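Local coordinates for protein methyltransferase (Thermus thermophilus, PDB 1WS6) that probably transfers a methyl group from S-adenosylmethionine to a guanine of 16S ribosomal RNA, as its RsmD-like relatives do, at residues 100-105 with 130-136. Residue numbers count along the deposited sequence, not the author numbering.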
# COMPACT_ATOMS: atom_id res chain seq x y z
N PHE A 100 -11.38 -6.64 7.22
CA PHE A 100 -10.41 -7.45 6.49
C PHE A 100 -9.31 -8.06 7.36
O PHE A 100 -9.05 -9.26 7.28
CB PHE A 100 -9.73 -6.64 5.38
CG PHE A 100 -8.60 -7.36 4.71
CD1 PHE A 100 -8.84 -8.27 3.69
CD2 PHE A 100 -7.29 -7.15 5.12
CE1 PHE A 100 -7.80 -8.96 3.09
CE2 PHE A 100 -6.24 -7.83 4.53
CZ PHE A 100 -6.49 -8.74 3.51
N LEU A 101 -8.65 -7.24 8.16
CA LEU A 101 -7.56 -7.72 9.01
C LEU A 101 -7.93 -8.96 9.82
O LEU A 101 -7.25 -9.98 9.74
CB LEU A 101 -7.07 -6.61 9.94
CG LEU A 101 -6.49 -5.39 9.22
CD1 LEU A 101 -5.95 -4.40 10.25
CD2 LEU A 101 -5.39 -5.83 8.25
N PRO A 102 -9.01 -8.89 10.62
CA PRO A 102 -9.41 -10.05 11.43
C PRO A 102 -9.59 -11.28 10.56
O PRO A 102 -9.02 -12.33 10.83
CB PRO A 102 -10.74 -9.60 12.05
CG PRO A 102 -10.63 -8.11 12.08
CD PRO A 102 -9.97 -7.78 10.77
N GLU A 103 -10.37 -11.13 9.50
CA GLU A 103 -10.63 -12.25 8.60
C GLU A 103 -9.38 -12.76 7.89
O GLU A 103 -9.21 -13.97 7.73
CB GLU A 103 -11.71 -11.85 7.59
CG GLU A 103 -13.08 -11.74 8.24
CD GLU A 103 -14.13 -11.16 7.32
OE1 GLU A 103 -14.06 -11.37 6.08
OE2 GLU A 103 -15.05 -10.51 7.85
N ALA A 104 -8.51 -11.85 7.47
CA ALA A 104 -7.30 -12.26 6.78
C ALA A 104 -6.50 -13.16 7.70
O ALA A 104 -5.99 -14.20 7.27
CB ALA A 104 -6.48 -11.04 6.38
N LYS A 105 -6.39 -12.77 8.97
CA LYS A 105 -5.65 -13.56 9.93
C LYS A 105 -6.22 -14.98 10.03
O LYS A 105 -5.50 -15.97 9.86
CB LYS A 105 -5.66 -12.88 11.30
CG LYS A 105 -4.48 -13.28 12.18
CD LYS A 105 -4.62 -12.80 13.63
CE LYS A 105 -4.64 -11.28 13.76
NZ LYS A 105 -5.85 -10.62 13.17
N GLU A 130 -3.28 -1.29 14.80
CA GLU A 130 -4.11 -2.43 14.43
C GLU A 130 -3.42 -3.29 13.37
O GLU A 130 -3.44 -4.52 13.45
CB GLU A 130 -5.45 -1.94 13.89
CG GLU A 130 -6.34 -1.32 14.96
CD GLU A 130 -6.93 -2.36 15.92
OE1 GLU A 130 -7.47 -1.95 16.97
OE2 GLU A 130 -6.87 -3.58 15.62
N LEU A 131 -2.80 -2.65 12.38
CA LEU A 131 -2.11 -3.38 11.33
C LEU A 131 -0.97 -4.18 11.96
O LEU A 131 -0.83 -5.38 11.73
CB LEU A 131 -1.53 -2.41 10.30
CG LEU A 131 -1.31 -2.89 8.86
CD1 LEU A 131 -0.22 -2.03 8.24
CD2 LEU A 131 -0.91 -4.35 8.81
N LEU A 132 -0.16 -3.49 12.76
CA LEU A 132 0.98 -4.13 13.42
C LEU A 132 0.55 -5.31 14.29
O LEU A 132 1.27 -6.31 14.37
CB LEU A 132 1.72 -3.09 14.27
CG LEU A 132 2.14 -1.86 13.46
CD1 LEU A 132 2.48 -0.70 14.38
CD2 LEU A 132 3.31 -2.21 12.57
N ALA A 133 -0.61 -5.20 14.93
CA ALA A 133 -1.10 -6.27 15.80
C ALA A 133 -1.65 -7.48 15.04
O ALA A 133 -1.66 -8.59 15.57
CB ALA A 133 -2.18 -5.71 16.73
N SER A 134 -2.11 -7.26 13.81
CA SER A 134 -2.67 -8.34 12.99
C SER A 134 -1.66 -9.45 12.79
O SER A 134 -2.03 -10.60 12.60
CB SER A 134 -3.10 -7.81 11.62
OG SER A 134 -1.98 -7.67 10.75
N GLY A 135 -0.37 -9.10 12.81
CA GLY A 135 0.66 -10.10 12.61
C GLY A 135 0.60 -10.74 11.23
O GLY A 135 0.98 -11.90 11.08
N LEU A 136 0.14 -10.01 10.23
CA LEU A 136 0.02 -10.55 8.88
C LEU A 136 1.31 -10.64 8.04
O LEU A 136 1.35 -11.36 7.05
CB LEU A 136 -1.03 -9.77 8.09
CG LEU A 136 -2.47 -9.80 8.64
CD1 LEU A 136 -3.35 -8.93 7.75
CD2 LEU A 136 -2.99 -11.24 8.69
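Neighbouring helices on one face of an alpha/beta sheet commonly run side by side; here the axes of 100-105 and 130-134 lie 10.2 Å apart and almost parallel (6°). The contact is mainly apolar. Leu101 reaches across the groove: its CD1 lies 4.1 Å from the CA of Leu131, and its CD2 meets CD1 of Leu136 at 3.7 Å. Leu136 CD1 also packs 4.0 Å from Ala104 CB and 4.5 Å from Phe100 CE2, so one leucine past the second helix touches four residues of the first, its CD2 lying 3.7 Å from Lys105 CA. At the exposed margin the aliphatic part of Lys105 extends over the helix end, its CE 2.9 Å from Ser134 O, a close approach without a hydrogen bond.

No hydrogen bond joins the segments. Ser134 OG donates to Leu131 O (2.7 Å) and accepts from Leu136 N (3.2 Å), forming an ST turn around Gly135, whose positive phi ends the helical path. This turn brings Leu136 back toward the sheet, where its backbone bonds to Phe111, while Leu131 packs on Tyr143 and Leu145. Parallel helices flanking strand 111-116 on one face are typical of the Rossmann-like methyltransferase fold, with strand order 3-2-1-4-5-7-6.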